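Local atomic coordinates of putative redox protein (PDB entry 2QL8), a protein that probably acts as a redox protein of the OsmC/Ohr family, whose members typically reduce peroxides, though its own substrate is not established. Residues V79-A84 with V96-M101. Sequence-based numbering, arbitrary orientation. Where two conformers were deposited one is given.
Sequences VRVKVA and VHAQVM
R80 and Q99 form an antiparallel hydrogen-bonded pair and are joined through both backbone and side chain. R80 N donates to Q99 O at 3.0 Å, and Q99 N returns a bond to R80 O at 2.8 Å. K82 and H97 repeat the backbone pattern alone, each N-H bonded to the other's carbonyl. A water donates to both R80 O and H97 O, bridging two carbonyls that already accept backbone N-H groups.

The R80 and Q99 side chains run side by side. A bend at chi3 (68°) sets R80 NE off the line of its otherwise extended chain. The guanidinium then presents one edge to the amide oxygen, with the two planes only 25° apart. Q99 OE1 accepts from R80 NE at 3.0 Å and from R80 NH2 at 2.8 Å. Both bonds lie close to the guanidinium plane, which should limit its rotation. An alanine in place of R80 would probably leave Q99 OE1 without these two donors and its amide freer to turn. E136 takes Q99 NE2 and also H97 NE2, while H97 ND1 bonds T134.

The other face is apolar. V81 CG1 meets V96 CG1 at 3.7 Å, and V81 CG2 lies 4.0 Å from A98 CB. V79 and V100 touch more loosely, CG2 to CG2 at 4.3 Å.

The two segments belong to the beta hairpin of strands 77-88 and 91-102. Helix 48-70 packs on the valine face through L56 and L60, and helix 107-120 reaches V100. Strand 133-137 flanks 96-101 within the chain. Beyond 79-84, the ladder continues onto an antiparallel strand of the second subunit, making one sheet across the dimer.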
ATOM      1  N   VAL A  79      10.851  -6.996  -9.438  1.00 17.42           N
ATOM      2  CA  VAL A  79      10.937  -6.254  -8.172  1.00 16.24           C
ATOM      3  C   VAL A  79      10.465  -7.167  -7.031  1.00 16.93           C
ATOM      4  O   VAL A  79       9.431  -7.829  -7.151  1.00 18.48           O
ATOM      5  CB  VAL A  79      10.075  -4.954  -8.218  1.00 15.60           C
ATOM      6  CG1 VAL A  79      10.156  -4.185  -6.895  1.00 16.16           C
ATOM      7  CG2 VAL A  79      10.502  -4.071  -9.427  1.00 16.34           C
ATOM      8  N   ARG A  80      11.216  -7.135  -5.938  1.00 15.99           N
ATOM      9  CA  ARG A  80      10.851  -7.790  -4.689  1.00 16.43           C
ATOM     10  C   ARG A  80      10.827  -6.745  -3.597  1.00 18.05           C
ATOM     11  O   ARG A  80      11.756  -5.960  -3.466  1.00 18.42           O
ATOM     12  CB  ARG A  80      11.900  -8.865  -4.345  1.00 20.05           C
ATOM     13  CG  ARG A  80      11.594  -9.510  -3.000  1.00 24.84           C
ATOM     14  CD  ARG A  80      12.399 -10.790  -2.841  1.00 29.38           C
ATOM     15  NE  ARG A  80      13.819 -10.529  -2.709  1.00 32.03           N
ATOM     16  CZ  ARG A  80      14.695 -11.488  -2.382  1.00 38.13           C
ATOM     17  NH1 ARG A  80      14.249 -12.728  -2.192  1.00 40.10           N
ATOM     18  NH2 ARG A  80      16.001 -11.228  -2.264  1.00 37.14           N
ATOM     19  N   VAL A  81       9.764  -6.727  -2.789  1.00 16.84           N
ATOM     20  CA  VAL A  81       9.655  -5.786  -1.697  1.00 15.05           C
ATOM     21  C   VAL A  81       9.506  -6.591  -0.413  1.00 16.25           C
ATOM     22  O   VAL A  81       8.608  -7.435  -0.305  1.00 18.90           O
ATOM     23  CB  VAL A  81       8.446  -4.810  -1.894  1.00 16.09           C
ATOM     24  CG1 VAL A  81       8.209  -3.956  -0.644  1.00 18.50           C
ATOM     25  CG2 VAL A  81       8.654  -3.949  -3.166  1.00 16.16           C
ATOM     26  N   LYS A  82      10.348  -6.247   0.556  1.00 16.66           N
ATOM     27  CA  LYS A  82      10.220  -6.814   1.904  0.70 19.00           C
ATOM     28  C   LYS A  82       9.619  -5.758   2.819  1.00 17.36           C
ATOM     29  O   LYS A  82       9.989  -4.591   2.768  1.00 17.13           O
ATOM     30  CB  LYS A  82      11.586  -7.278   2.428  0.70 20.51           C
ATOM     31  CG  LYS A  82      11.536  -8.054   3.757  0.70 21.41           C
ATOM     32  CD  LYS A  82      12.947  -8.479   4.147  0.70 24.47           C
ATOM     33  CE  LYS A  82      12.986  -9.306   5.432  0.70 30.48           C
ATOM     34  NZ  LYS A  82      14.333  -9.972   5.559  0.70 38.98           N
ATOM     35  N   VAL A  83       8.651  -6.183   3.640  1.00 17.79           N
ATOM     36  CA  VAL A  83       8.025  -5.280   4.605  1.00 15.50           C
ATOM     37  C   VAL A  83       8.152  -5.935   5.987  1.00 16.29           C
ATOM     38  O   VAL A  83       7.827  -7.121   6.139  1.00 19.29           O
ATOM     39  CB  VAL A  83       6.525  -5.007   4.282  1.00 17.31           C
ATOM     40  CG1 VAL A  83       5.900  -4.040   5.310  1.00 18.39           C
ATOM     41  CG2 VAL A  83       6.388  -4.462   2.850  1.00 17.29           C
ATOM     42  N   ALA A  84       8.630  -5.149   6.946  1.00 17.04           N
ATOM     43  CA  ALA A  84       8.766  -5.557   8.343  1.00 16.72           C
ATOM     44  C   ALA A  84       7.788  -4.763   9.230  1.00 17.16           C
ATOM     45  O   ALA A  84       7.580  -3.575   9.026  1.00 18.67           O
ATOM     46  CB  ALA A  84      10.205  -5.352   8.820  1.00 19.12           C
ATOM     47  N   VAL A  96      10.135  -0.782   4.871  1.00 16.00           N
ATOM     48  CA  VAL A  96       9.945  -1.243   3.509  1.00 14.94           C
ATOM     49  C   VAL A  96      11.289  -1.199   2.753  1.00 15.14           C
ATOM     50  O   VAL A  96      12.005  -0.179   2.776  1.00 15.92           O
ATOM     51  CB  VAL A  96       8.949  -0.329   2.752  1.00 15.37           C
ATOM     52  CG1 VAL A  96       8.758  -0.826   1.295  1.00 16.36           C
ATOM     53  CG2 VAL A  96       7.596  -0.205   3.534  1.00 16.20           C
ATOM     54  N   HIS A  97      11.645  -2.325   2.159  1.00 16.28           N
ATOM     55  CA  HIS A  97      12.897  -2.425   1.394  1.00 17.01           C
ATOM     56  C   HIS A  97      12.630  -3.054   0.031  1.00 17.08           C
ATOM     57  O   HIS A  97      12.163  -4.208  -0.040  1.00 17.53           O
ATOM     58  CB  HIS A  97      13.953  -3.250   2.147  1.00 17.87           C
ATOM     59  CG  HIS A  97      15.253  -3.294   1.408  1.00 19.56           C
ATOM     60  ND1 HIS A  97      16.060  -2.183   1.270  1.00 18.97           N
ATOM     61  CD2 HIS A  97      15.870  -4.307   0.754  1.00 22.47           C
ATOM     62  CE1 HIS A  97      17.135  -2.523   0.567  1.00 20.06           C
ATOM     63  NE2 HIS A  97      17.031  -3.795   0.229  1.00 19.90           N
ATOM     64  N   ALA A  98      12.910  -2.301  -1.052  1.00 16.95           N
ATOM     65  CA  ALA A  98      12.667  -2.804  -2.392  1.00 16.85           C
ATOM     66  C   ALA A  98      14.013  -3.219  -3.026  1.00 17.68           C
ATOM     67  O   ALA A  98      15.037  -2.556  -2.829  1.00 18.04           O
ATOM     68  CB  ALA A  98      11.991  -1.729  -3.269  1.00 15.94           C
ATOM     69  N   GLN A  99      13.953  -4.301  -3.791  1.00 16.57           N
ATOM     70  CA  GLN A  99      15.086  -4.784  -4.575  1.00 18.24           C
ATOM     71  C   GLN A  99      14.655  -4.861  -6.023  1.00 18.62           C
ATOM     72  O   GLN A  99      13.620  -5.451  -6.349  1.00 17.98           O
ATOM     73  CB  GLN A  99      15.535  -6.160  -4.062  1.00 19.75           C
ATOM     74  CG  GLN A  99      16.173  -6.102  -2.695  1.00 20.02           C
ATOM     75  CD  GLN A  99      16.601  -7.455  -2.223  1.00 24.76           C
ATOM     76  OE1 GLN A  99      15.944  -8.445  -2.520  1.00 27.03           O
ATOM     77  NE2 GLN A  99      17.715  -7.509  -1.523  1.00 26.29           N
ATOM     78  N   VAL A 100      15.490  -4.312  -6.907  1.00 18.61           N
ATOM     79  CA  VAL A 100      15.163  -4.225  -8.323  1.00 18.40           C
ATOM     80  C   VAL A 100      16.273  -4.937  -9.105  1.00 18.15           C
ATOM     81  O   VAL A 100      17.454  -4.672  -8.900  1.00 19.36           O
ATOM     82  CB  VAL A 100      15.071  -2.752  -8.784  1.00 17.46           C
ATOM     83  CG1 VAL A 100      14.785  -2.687 -10.316  1.00 18.83           C
ATOM     84  CG2 VAL A 100      13.992  -1.995  -7.951  1.00 17.42           C
HETATM   85  N   MSE A 101      15.859  -5.820  -9.997  1.00 18.37           N
HETATM   86  CA  MSE A 101      16.785  -6.463 -10.948  1.00 21.16           C
HETATM   87  C   MSE A 101      16.345  -6.181 -12.385  1.00 20.40           C
HETATM   88  O   MSE A 101      15.157  -6.054 -12.656  1.00 20.58           O
HETATM   89  CB  MSE A 101      16.880  -7.966 -10.686  1.00 21.86           C
HETATM   90  CG  MSE A 101      15.590  -8.746 -10.897  1.00 23.13           C
HETATM   91 SE   MSE A 101      15.832 -10.596 -10.470  0.75 29.19          SE
HETATM   92  CE  MSE A 101      16.981 -11.057 -11.877  1.00 30.18           C
TER
HETATM   93  O   HOH W   1      13.511  -6.736  -0.905  1.00 39.29           O